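Local coordinates for synaptonemal complex protein 2 (Mus musculus, PDB 5IWZ) that is a major component of the axial and lateral elements of synaptonemal complexes in meiosis, required for chromosome synapsis and for insertion of SYCP3, at residues F107-K111 with F154-I158; L53-I57 with I72-I76; M179-D184 with E224-M229. One frame throughout, in Å; residues are numbered along the deposited sequence.

Interaction 1. Residues F107-K111 with F154-I158; sequences FENSK and FIPQI
Gln157 carries the polar half of this contact, its side-chain amide held at both ends by residues of 107-111. Its NE2 donates to Glu108 OE1 at 2.9 Å with an N-H...O angle of 153°, arriving above the carboxylate plane. Lys111 NZ donates to OE1 of Gln157 at 2.9 Å, in the carbonyl plane and on a lone pair. The same NZ forms a salt bridge to Glu108 OE2 at 2.7 Å, closing a ring of three side chains. The bend in the Gln157 chain (chi2 -79°) turns its amide toward these partners. Polar and apolar groups meet where Gln157 OE1 lies at the Phe107 ring edge, 3.1 Å from CE2.

The apolar half centres on two rings. Phe154 directs its edge at the face of Phe107 in an offset edge-to-face pair, planes at 66° and centroids 5.8 Å apart. Gln157 CB adds a contact to Phe107 CE2 at 3.7 Å.

The contact joins helix 99-108 and its following turn to helix 144-163 in the armadillo-repeat-like domain. With both ends of the amide bonded, its orientation is probably fixed: oxygen toward the ammonium, nitrogen toward the carboxylate, beside a buried aromatic pair.

Interaction 2. Residues L53-I57 with I72-I76; sequences LDDLI and ILISI
Ile72 meets two residues of 53-57 through different branches, and it buries more surface here than any other residue of the contact. Its CD1 lies 3.6 Å from Leu56 CG and also touches Leu56 CD2. Its CG2 faces Ile57 CG1 at 3.8 Å, the two isoleucines passing alongside each other and pointing opposite ways. The torsions explain the division: CG2 of Ile72 stands anti to the backbone N, whereas CG1 stands beside it (chi1 -61°) and carries CD1 across to Leu56.

A second close point lies at Leu53 and Ile76, which reach toward each other tip to tip, with Leu53 CG 3.6 Å from Ile76 CD1. To one side of these points the packing is looser. There Ile57 CD1 keeps 4.2 Å from Leu73 CD2, whose side chain is set roughly perpendicular to it, and an equal 4.2 Å from Ile76 CD1. Leu73 is also covered by Leu132 and Leu135 of helix 123-141, and Leu56 by Ala20 and Leu21 of helix 13-23.

The partly exposed side of 53-57 is polar and faces away from this seam: Asp54 forms a salt bridge to Lys102 and a hydrogen bond to Trp106 NE1, and Asp55 a salt bridge to Arg51. The short helical segments run nearly antiparallel, at 156°, and their axes stay 11.7 Å apart, a separation bridged by branched side chains from both helices.

No hydrogen bond crosses between the segments. Cohesion here therefore rests on shape and on burial of aliphatic carbon, with all six touching residues buried, in the armadillo-repeat-like part of the protein.

Interaction 3. Residues M179-D184 with E224-M229; sequences MNLMLD and EALCRM
Helix 169-185 packs side by side with helix 216-229, the segments 179-184 and 224-229 running almost parallel, their axes crossing at 20° with a closest approach of 9.9 Å, and the backbones come nearest where the CA atoms of Asn180 and Ala225 lie 5.9 Å apart. The small Ala225 permits that approach: its CB meets Met179 CE at 3.5 Å, and its CA lies 3.2 Å from Asn180 OD1.

Asn180 lays its amide flat against the carboxylate of Glu224, the planes 1° apart and stacked, with Asn180 CG 3.5 Å from Glu224 CD. The amide's hydrogen bond goes elsewhere, from ND2 to the backbone oxygen of Gly221.

Leu183 closes the apolar side, its CD1 packing on Met229 CG at 3.8 Å, while its CB rests near Arg228 CD. Arg228 bends at chi3 (101°), bringing its guanidinium against the backbone of 179-184, with Asn180 O over one face. From there NH1 forms a salt bridge with Glu224 OE2 at 2.6 Å, though the hydrogen bond within it is weak. NH2 points to Asp184, but that pair is modelled too close for its detail to be trusted. An alanine at Glu224 would remove the carboxylate stacked on Asn180 and is likely to leave Arg228 NH1 without its acidic mate and the guanidinium less restrained.

Apolar packing thus joins two nearly parallel helices in the helical part of the chain and gives way, toward the more exposed rim, to the Glu224-Arg228 bridge, in which Asp184 has a less certain share.

The three contacts come in series along the chain: interaction 2 closes before interaction 1 opens, and interaction 1 before interaction 3. Interaction 1 lies between the others, its centre about 17 Å from each, while the centres of interactions 2 and 3 are about 28 Å apart. Helices 144-163 and 169-185, consecutive in the chain, join interactions 1 and 3 directly: Ile155 CD1 packs 3.5 Å from Met179 CG. Interactions 1 and 2 do not touch, yet helix 123-141 packs against both. Helix-to-helix contacts thus run on from one pair to the next, as in the armadillo-repeat-like domain that holds interactions 1 and 2 and the first segment of interaction 3.

Interaction 1. Residues F107-K111 with F154-I158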
ATOM      1  N   PHE A 107       6.646   5.892  13.687  1.00 23.09           N
ATOM      2  CA  PHE A 107       5.895   4.734  13.212  1.00 22.88           C
ATOM      3  C   PHE A 107       5.436   3.857  14.373  1.00 26.60           C
ATOM      4  O   PHE A 107       4.295   3.383  14.384  1.00 33.14           O
ATOM      5  CB  PHE A 107       6.762   3.925  12.242  1.00 24.70           C
ATOM      6  CG  PHE A 107       6.098   2.699  11.733  1.00 31.22           C
ATOM      7  CD1 PHE A 107       5.091   2.784  10.788  1.00 34.28           C
ATOM      8  CD2 PHE A 107       6.478   1.453  12.198  1.00 34.31           C
ATOM      9  CE1 PHE A 107       4.468   1.636  10.308  1.00 35.91           C
ATOM     10  CE2 PHE A 107       5.871   0.314  11.727  1.00 31.20           C
ATOM     11  CZ  PHE A 107       4.863   0.404  10.776  1.00 27.98           C
ATOM     12  N   GLU A 108       6.322   3.618  15.351  1.00 24.54           N
ATOM     13  CA  GLU A 108       5.935   2.884  16.553  1.00 26.40           C
ATOM     14  C   GLU A 108       4.800   3.584  17.289  1.00 31.91           C
ATOM     15  O   GLU A 108       3.850   2.939  17.744  1.00 33.58           O
ATOM     16  CB  GLU A 108       7.137   2.735  17.491  1.00 42.77           C
ATOM     17  CG  GLU A 108       8.259   1.841  16.976  1.00 58.19           C
ATOM     18  CD  GLU A 108       7.979   0.369  17.185  1.00 74.28           C
ATOM     19  OE1 GLU A 108       8.847  -0.455  16.817  1.00 81.16           O
ATOM     20  OE2 GLU A 108       6.895   0.036  17.718  1.00 75.17           O
ATOM     21  N   ASN A 109       4.913   4.906  17.458  1.00 28.35           N
ATOM     22  CA  ASN A 109       3.880   5.709  18.108  1.00 31.62           C
ATOM     23  C   ASN A 109       2.614   5.850  17.270  1.00 36.95           C
ATOM     24  O   ASN A 109       1.643   6.441  17.748  1.00 40.35           O
ATOM     25  CB  ASN A 109       4.427   7.098  18.434  1.00 29.93           C
ATOM     26  CG  ASN A 109       5.505   7.057  19.513  1.00 48.60           C
ATOM     27  OD1 ASN A 109       5.587   6.101  20.287  1.00 56.05           O
ATOM     28  ND2 ASN A 109       6.338   8.088  19.562  1.00 43.26           N
ATOM     29  N   SER A 110       2.613   5.356  16.037  1.00 29.10           N
ATOM     30  CA  SER A 110       1.419   5.314  15.205  1.00 32.81           C
ATOM     31  C   SER A 110       0.693   3.984  15.305  1.00 37.18           C
ATOM     32  O   SER A 110      -0.379   3.832  14.710  1.00 27.64           O
ATOM     33  CB  SER A 110       1.780   5.566  13.734  1.00 31.32           C
ATOM     34  OG  SER A 110       2.392   6.836  13.568  1.00 34.79           O
ATOM     35  N   LYS A 111       1.248   3.020  16.039  1.00 34.90           N
ATOM     36  CA  LYS A 111       0.711   1.668  15.966  1.00 40.31           C
ATOM     37  C   LYS A 111      -0.642   1.572  16.651  1.00 42.68           C
ATOM     38  O   LYS A 111      -1.545   0.890  16.150  1.00 31.93           O
ATOM     39  CB  LYS A 111       1.712   0.673  16.548  1.00 47.52           C
ATOM     40  CG  LYS A 111       2.948   0.486  15.634  1.00 49.82           C
ATOM     41  CD  LYS A 111       4.030  -0.416  16.252  1.00 44.08           C
ATOM     42  CE  LYS A 111       4.853  -1.089  15.157  1.00 46.24           C
ATOM     43  NZ  LYS A 111       6.154  -1.617  15.668  1.00 50.89           N
ATOM     44  N   PHE A 154      13.301  -0.490   8.678  1.00 26.54           N
ATOM     45  CA  PHE A 154      11.898  -0.545   8.270  1.00 25.43           C
ATOM     46  C   PHE A 154      11.488  -1.817   7.531  1.00 31.37           C
ATOM     47  O   PHE A 154      10.306  -2.153   7.577  1.00 33.99           O
ATOM     48  CB  PHE A 154      11.532   0.680   7.423  1.00 29.47           C
ATOM     49  CG  PHE A 154      11.094   1.855   8.255  1.00 37.31           C
ATOM     50  CD1 PHE A 154       9.789   1.937   8.717  1.00 35.59           C
ATOM     51  CD2 PHE A 154      11.990   2.853   8.606  1.00 30.25           C
ATOM     52  CE1 PHE A 154       9.376   3.005   9.493  1.00 36.46           C
ATOM     53  CE2 PHE A 154      11.583   3.934   9.389  1.00 34.07           C
ATOM     54  CZ  PHE A 154      10.277   4.009   9.825  1.00 38.34           C
ATOM     55  N   ILE A 155      12.414  -2.564   6.895  1.00 30.27           N
ATOM     56  CA  ILE A 155      12.046  -3.874   6.348  1.00 29.18           C
ATOM     57  C   ILE A 155      11.414  -4.780   7.407  1.00 35.88           C
ATOM     58  O   ILE A 155      10.356  -5.356   7.136  1.00 32.24           O
ATOM     59  CB  ILE A 155      13.254  -4.529   5.648  1.00 31.40           C
ATOM     60  CG1 ILE A 155      13.711  -3.706   4.450  1.00 34.86           C
ATOM     61  CG2 ILE A 155      12.916  -5.947   5.225  1.00 33.96           C
ATOM     62  CD1 ILE A 155      12.670  -3.529   3.420  1.00 36.38           C
ATOM     63  N   PRO A 156      11.996  -4.939   8.612  1.00 35.04           N
ATOM     64  CA  PRO A 156      11.295  -5.755   9.628  1.00 36.33           C
ATOM     65  C   PRO A 156       9.973  -5.158  10.088  1.00 35.89           C
ATOM     66  O   PRO A 156       9.028  -5.913  10.356  1.00 31.90           O
ATOM     67  CB  PRO A 156      12.312  -5.844  10.784  1.00 37.39           C
ATOM     68  CG  PRO A 156      13.347  -4.830  10.499  1.00 39.27           C
ATOM     69  CD  PRO A 156      13.379  -4.626   9.024  1.00 37.11           C
ATOM     70  N   GLN A 157       9.882  -3.829  10.201  1.00 30.70           N
ATOM     71  CA  GLN A 157       8.635  -3.193  10.624  1.00 27.25           C
ATOM     72  C   GLN A 157       7.519  -3.463   9.624  1.00 29.51           C
ATOM     73  O   GLN A 157       6.385  -3.778  10.001  1.00 28.25           O
ATOM     74  CB  GLN A 157       8.829  -1.677  10.761  1.00 25.63           C
ATOM     75  CG  GLN A 157       9.786  -1.232  11.857  1.00 37.37           C
ATOM     76  CD  GLN A 157       9.154  -1.262  13.233  1.00 39.38           C
ATOM     77  OE1 GLN A 157       7.930  -1.324  13.367  1.00 38.86           O
ATOM     78  NE2 GLN A 157       9.990  -1.238  14.270  1.00 37.58           N
ATOM     79  N   ILE A 158       7.815  -3.296   8.336  1.00 27.04           N
ATOM     80  CA  ILE A 158       6.795  -3.480   7.309  1.00 30.72           C
ATOM     81  C   ILE A 158       6.334  -4.938   7.246  1.00 29.57           C
ATOM     82  O   ILE A 158       5.131  -5.211   7.152  1.00 30.82           O
ATOM     83  CB  ILE A 158       7.315  -2.971   5.954  1.00 29.15           C
ATOM     84  CG1 ILE A 158       7.543  -1.454   6.056  1.00 29.81           C
ATOM     85  CG2 ILE A 158       6.330  -3.342   4.818  1.00 26.43           C
ATOM     86  CD1 ILE A 158       8.133  -0.815   4.805  1.00 33.91           C
TER

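Interaction 2. Residues L53-I57 with I72-I76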
ATOM      1  N   LEU A  53      10.764  18.929  15.540  1.00 33.48           N
ATOM      2  CA  LEU A  53       9.944  18.022  14.734  1.00 29.06           C
ATOM      3  C   LEU A  53       9.514  16.806  15.540  1.00 25.75           C
ATOM      4  O   LEU A  53       8.335  16.431  15.549  1.00 25.92           O
ATOM      5  CB  LEU A  53      10.722  17.565  13.503  1.00 31.21           C
ATOM      6  CG  LEU A  53      10.475  18.150  12.120  1.00 41.27           C
ATOM      7  CD1 LEU A  53       9.811  19.520  12.183  1.00 40.11           C
ATOM      8  CD2 LEU A  53      11.776  18.202  11.338  1.00 32.38           C
ATOM      9  N   ASP A  54      10.469  16.178  16.232  1.00 29.03           N
ATOM     10  CA  ASP A  54      10.168  14.985  17.016  1.00 24.57           C
ATOM     11  C   ASP A  54       9.151  15.297  18.104  1.00 30.85           C
ATOM     12  O   ASP A  54       8.179  14.552  18.296  1.00 30.38           O
ATOM     13  CB  ASP A  54      11.455  14.425  17.617  1.00 27.82           C
ATOM     14  CG  ASP A  54      11.233  13.144  18.398  1.00 35.06           C
ATOM     15  OD1 ASP A  54      11.749  13.045  19.524  1.00 39.85           O
ATOM     16  OD2 ASP A  54      10.563  12.223  17.886  1.00 32.91           O
ATOM     17  N   ASP A  55       9.362  16.406  18.821  1.00 31.78           N
ATOM     18  CA  ASP A  55       8.438  16.811  19.875  1.00 31.19           C
ATOM     19  C   ASP A  55       7.034  17.026  19.321  1.00 22.74           C
ATOM     20  O   ASP A  55       6.048  16.546  19.886  1.00 26.71           O
ATOM     21  CB  ASP A  55       8.943  18.093  20.551  1.00 36.31           C
ATOM     22  CG  ASP A  55      10.171  17.860  21.441  1.00 57.78           C
ATOM     23  OD1 ASP A  55      10.717  16.731  21.458  1.00 61.58           O
ATOM     24  OD2 ASP A  55      10.604  18.826  22.117  1.00 63.12           O
ATOM     25  N   LEU A  56       6.925  17.764  18.223  1.00 22.33           N
ATOM     26  CA  LEU A  56       5.609  18.099  17.686  1.00 20.98           C
ATOM     27  C   LEU A  56       4.890  16.858  17.148  1.00 22.31           C
ATOM     28  O   LEU A  56       3.709  16.638  17.443  1.00 23.86           O
ATOM     29  CB  LEU A  56       5.779  19.179  16.615  1.00 19.42           C
ATOM     30  CG  LEU A  56       4.517  19.681  15.912  1.00 21.52           C
ATOM     31  CD1 LEU A  56       3.767  20.399  17.014  1.00 23.16           C
ATOM     32  CD2 LEU A  56       4.895  20.661  14.777  1.00 18.93           C
ATOM     33  N   ILE A  57       5.595  15.994  16.404  1.00 21.32           N
ATOM     34  CA  ILE A  57       4.930  14.824  15.822  1.00 20.81           C
ATOM     35  C   ILE A  57       4.461  13.851  16.906  1.00 19.89           C
ATOM     36  O   ILE A  57       3.331  13.344  16.852  1.00 23.31           O
ATOM     37  CB  ILE A  57       5.857  14.148  14.803  1.00 21.98           C
ATOM     38  CG1 ILE A  57       5.917  14.981  13.517  1.00 21.85           C
ATOM     39  CG2 ILE A  57       5.394  12.732  14.523  1.00 28.57           C
ATOM     40  CD1 ILE A  57       7.058  14.566  12.599  1.00 30.58           C
ATOM     41  N   ILE A  72       2.457  17.993   8.934  1.00 20.20           N
ATOM     42  CA  ILE A  72       3.858  18.154   9.317  1.00 24.66           C
ATOM     43  C   ILE A  72       4.755  17.309   8.416  1.00 25.37           C
ATOM     44  O   ILE A  72       5.778  17.785   7.911  1.00 28.98           O
ATOM     45  CB  ILE A  72       4.068  17.797  10.803  1.00 23.18           C
ATOM     46  CG1 ILE A  72       3.247  18.718  11.715  1.00 21.69           C
ATOM     47  CG2 ILE A  72       5.529  17.918  11.138  1.00 23.26           C
ATOM     48  CD1 ILE A  72       2.886  18.092  13.080  1.00 22.43           C
ATOM     49  N   LEU A  73       4.394  16.033   8.219  1.00 25.92           N
ATOM     50  CA  LEU A  73       5.239  15.139   7.424  1.00 26.18           C
ATOM     51  C   LEU A  73       5.395  15.653   6.003  1.00 24.30           C
ATOM     52  O   LEU A  73       6.476  15.549   5.410  1.00 26.02           O
ATOM     53  CB  LEU A  73       4.649  13.726   7.410  1.00 18.72           C
ATOM     54  CG  LEU A  73       4.642  13.010   8.751  1.00 21.70           C
ATOM     55  CD1 LEU A  73       3.700  11.824   8.687  1.00 22.00           C
ATOM     56  CD2 LEU A  73       6.053  12.553   9.101  1.00 24.19           C
ATOM     57  N   ILE A  74       4.324  16.220   5.445  1.00 25.11           N
ATOM     58  CA  ILE A  74       4.372  16.753   4.088  1.00 25.55           C
ATOM     59  C   ILE A  74       5.272  17.980   4.017  1.00 27.11           C
ATOM     60  O   ILE A  74       6.023  18.159   3.049  1.00 27.62           O
ATOM     61  CB  ILE A  74       2.941  17.045   3.604  1.00 27.13           C
ATOM     62  CG1 ILE A  74       2.220  15.726   3.272  1.00 36.74           C
ATOM     63  CG2 ILE A  74       2.929  17.989   2.402  1.00 33.49           C
ATOM     64  CD1 ILE A  74       0.686  15.869   3.141  1.00 32.38           C
ATOM     65  N   SER A  75       5.240  18.829   5.052  1.00 27.89           N
ATOM     66  CA  SER A  75       6.083  20.025   5.071  1.00 29.02           C
ATOM     67  C   SER A  75       7.562  19.669   5.069  1.00 33.22           C
ATOM     68  O   SER A  75       8.360  20.308   4.374  1.00 37.74           O
ATOM     69  CB  SER A  75       5.755  20.887   6.297  1.00 32.94           C
ATOM     70  OG  SER A  75       4.361  21.170   6.351  1.00 39.82           O
ATOM     71  N   ILE A  76       7.954  18.673   5.867  1.00 34.71           N
ATOM     72  CA  ILE A  76       9.358  18.258   5.912  1.00 33.40           C
ATOM     73  C   ILE A  76       9.798  17.732   4.550  1.00 32.44           C
ATOM     74  O   ILE A  76      10.833  18.138   4.009  1.00 32.92           O
ATOM     75  CB  ILE A  76       9.566  17.201   7.009  1.00 34.69           C
ATOM     76  CG1 ILE A  76       9.092  17.731   8.361  1.00 37.16           C
ATOM     77  CG2 ILE A  76      11.024  16.774   7.066  1.00 35.73           C
ATOM     78  CD1 ILE A  76       8.781  16.620   9.356  1.00 32.94           C
TER

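Interaction 3. Residues M179-D184 with E224-M229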
ATOM      1  N   MET A 179       7.860  -1.198   0.525  1.00 24.98           N
ATOM      2  CA  MET A 179       8.955  -2.124   0.809  1.00 22.56           C
ATOM      3  C   MET A 179       9.524  -2.735  -0.468  1.00 35.28           C
ATOM      4  O   MET A 179      10.750  -2.849  -0.617  1.00 31.26           O
ATOM      5  CB  MET A 179       8.505  -3.228   1.764  1.00 26.85           C
ATOM      6  CG  MET A 179       9.576  -4.320   1.910  1.00 35.21           C
ATOM      7  SD  MET A 179       9.302  -5.509   3.231  1.00 38.59           S
ATOM      8  CE  MET A 179       8.034  -6.544   2.516  1.00 42.56           C
ATOM      9  N   ASN A 180       8.648  -3.135  -1.400  1.00 33.14           N
ATOM     10  CA  ASN A 180       9.115  -3.708  -2.660  1.00 39.23           C
ATOM     11  C   ASN A 180       9.863  -2.678  -3.499  1.00 31.24           C
ATOM     12  O   ASN A 180      10.816  -3.026  -4.200  1.00 35.03           O
ATOM     13  CB  ASN A 180       7.927  -4.334  -3.421  1.00 29.86           C
ATOM     14  CG  ASN A 180       7.595  -5.719  -2.883  1.00 32.31           C
ATOM     15  OD1 ASN A 180       8.499  -6.461  -2.536  1.00 37.50           O
ATOM     16  ND2 ASN A 180       6.313  -6.051  -2.761  1.00 23.24           N
ATOM     17  N   LEU A 181       9.468  -1.415  -3.419  1.00 27.70           N
ATOM     18  CA  LEU A 181      10.236  -0.349  -4.051  1.00 35.83           C
ATOM     19  C   LEU A 181      11.625  -0.220  -3.433  1.00 39.37           C
ATOM     20  O   LEU A 181      12.617  -0.055  -4.152  1.00 43.73           O
ATOM     21  CB  LEU A 181       9.453   0.963  -3.934  1.00 34.63           C
ATOM     22  CG  LEU A 181      10.054   2.257  -4.464  1.00 51.67           C
ATOM     23  CD1 LEU A 181       9.977   2.270  -5.980  1.00 56.48           C
ATOM     24  CD2 LEU A 181       9.298   3.441  -3.883  1.00 55.72           C
ATOM     25  N   MET A 182      11.723  -0.310  -2.107  1.00 32.99           N
ATOM     26  CA  MET A 182      13.030  -0.207  -1.461  1.00 38.23           C
ATOM     27  C   MET A 182      13.922  -1.386  -1.833  1.00 39.75           C
ATOM     28  O   MET A 182      15.123  -1.219  -2.083  1.00 37.47           O
ATOM     29  CB  MET A 182      12.859  -0.131   0.055  1.00 35.15           C
ATOM     30  CG  MET A 182      12.082   1.092   0.505  1.00 43.26           C
ATOM     31  SD  MET A 182      12.076   1.414   2.279  1.00 48.53           S
ATOM     32  CE  MET A 182      11.618  -0.143   2.998  1.00 36.90           C
ATOM     33  N   LEU A 183      13.354  -2.589  -1.862  1.00 35.04           N
ATOM     34  CA  LEU A 183      14.142  -3.738  -2.269  1.00 37.00           C
ATOM     35  C   LEU A 183      14.546  -3.632  -3.733  1.00 39.00           C
ATOM     36  O   LEU A 183      15.604  -4.137  -4.111  1.00 36.64           O
ATOM     37  CB  LEU A 183      13.356  -5.013  -2.001  1.00 40.32           C
ATOM     38  CG  LEU A 183      12.925  -5.253  -0.554  1.00 37.33           C
ATOM     39  CD1 LEU A 183      11.928  -6.397  -0.495  1.00 36.83           C
ATOM     40  CD2 LEU A 183      14.141  -5.565   0.307  1.00 34.38           C
ATOM     41  N   ASP A 184      13.744  -2.934  -4.551  1.00 44.10           N
ATOM     42  CA  ASP A 184      13.993  -2.879  -5.993  1.00 54.36           C
ATOM     43  C   ASP A 184      15.336  -2.236  -6.317  1.00 62.93           C
ATOM     44  O   ASP A 184      16.058  -2.713  -7.199  1.00 69.56           O
ATOM     45  CB  ASP A 184      12.874  -2.117  -6.705  1.00 54.68           C
ATOM     46  CG  ASP A 184      13.003  -2.183  -8.224  1.00 58.86           C
ATOM     47  OD1 ASP A 184      13.352  -3.274  -8.721  1.00 59.24           O
ATOM     48  OD2 ASP A 184      12.756  -1.166  -8.918  1.00 57.45           O
ATOM     49  N   GLU A 224       6.186 -11.313  -4.018  1.00 28.78           N
ATOM     50  CA  GLU A 224       7.214 -10.478  -4.629  1.00 36.71           C
ATOM     51  C   GLU A 224       8.293 -10.118  -3.625  1.00 35.23           C
ATOM     52  O   GLU A 224       9.487 -10.182  -3.943  1.00 41.15           O
ATOM     53  CB  GLU A 224       6.608  -9.202  -5.215  1.00 27.30           C
ATOM     54  CG  GLU A 224       7.668  -8.191  -5.674  1.00 37.07           C
ATOM     55  CD  GLU A 224       7.081  -6.882  -6.196  1.00 42.25           C
ATOM     56  OE1 GLU A 224       5.834  -6.761  -6.252  1.00 45.66           O
ATOM     57  OE2 GLU A 224       7.866  -5.972  -6.556  1.00 34.78           O
ATOM     58  N   ALA A 225       7.898  -9.741  -2.408  1.00 28.10           N
ATOM     59  CA  ALA A 225       8.897  -9.430  -1.390  1.00 33.67           C
ATOM     60  C   ALA A 225       9.763 -10.652  -1.087  1.00 36.37           C
ATOM     61  O   ALA A 225      10.993 -10.554  -1.018  1.00 36.54           O
ATOM     62  CB  ALA A 225       8.219  -8.906  -0.117  1.00 32.52           C
ATOM     63  N   LEU A 226       9.131 -11.820  -0.909  1.00 35.06           N
ATOM     64  CA  LEU A 226       9.890 -13.027  -0.594  1.00 34.97           C
ATOM     65  C   LEU A 226      10.866 -13.367  -1.709  1.00 39.43           C
ATOM     66  O   LEU A 226      11.989 -13.809  -1.441  1.00 36.37           O
ATOM     67  CB  LEU A 226       8.952 -14.206  -0.318  1.00 31.78           C
ATOM     68  CG  LEU A 226       8.096 -14.117   0.960  1.00 42.90           C
ATOM     69  CD1 LEU A 226       7.064 -15.237   1.024  1.00 43.93           C
ATOM     70  CD2 LEU A 226       8.935 -14.068   2.252  1.00 47.10           C
ATOM     71  N   CYS A 227      10.472 -13.144  -2.965  1.00 40.93           N
ATOM     72  CA  CYS A 227      11.362 -13.476  -4.075  1.00 39.20           C
ATOM     73  C   CYS A 227      12.458 -12.430  -4.272  1.00 34.79           C
ATOM     74  O   CYS A 227      13.549 -12.769  -4.750  1.00 40.05           O
ATOM     75  CB  CYS A 227      10.554 -13.674  -5.364  1.00 44.60           C
ATOM     76  SG  CYS A 227       9.470 -15.155  -5.334  1.00 43.30           S
ATOM     77  N   ARG A 228      12.203 -11.174  -3.910  1.00 33.72           N
ATOM     78  CA  ARG A 228      13.260 -10.169  -3.956  1.00 41.69           C
ATOM     79  C   ARG A 228      14.308 -10.408  -2.875  1.00 48.44           C
ATOM     80  O   ARG A 228      15.487 -10.097  -3.080  1.00 53.93           O
ATOM     81  CB  ARG A 228      12.681  -8.761  -3.797  1.00 40.57           C
ATOM     82  CG  ARG A 228      11.689  -8.335  -4.866  1.00 46.70           C
ATOM     83  CD  ARG A 228      11.344  -6.839  -4.759  1.00 49.64           C
ATOM     84  NE  ARG A 228      12.113  -6.135  -5.769  1.00 57.90           N
ATOM     85  CZ  ARG A 228      11.626  -5.723  -6.926  1.00 57.42           C
ATOM     86  NH1 ARG A 228      10.340  -5.887  -7.208  1.00 50.30           N
ATOM     87  NH2 ARG A 228      12.432  -5.124  -7.788  1.00 64.83           N
ATOM     88  N   MET A 229      13.910 -10.957  -1.729  1.00 47.70           N
ATOM     89  CA  MET A 229      14.827 -11.171  -0.611  1.00 43.96           C
ATOM     90  C   MET A 229      15.471 -12.556  -0.597  1.00 46.14           C
ATOM     91  O   MET A 229      16.302 -12.814   0.282  1.00 48.39           O
ATOM     92  CB  MET A 229      14.108 -10.938   0.728  1.00 35.30           C
ATOM     93  CG  MET A 229      13.580  -9.514   0.903  1.00 40.04           C
ATOM     94  SD  MET A 229      13.065  -9.129   2.593  1.00 54.27           S
ATOM     95  CE  MET A 229      11.670 -10.248   2.777  1.00 52.34           C
TER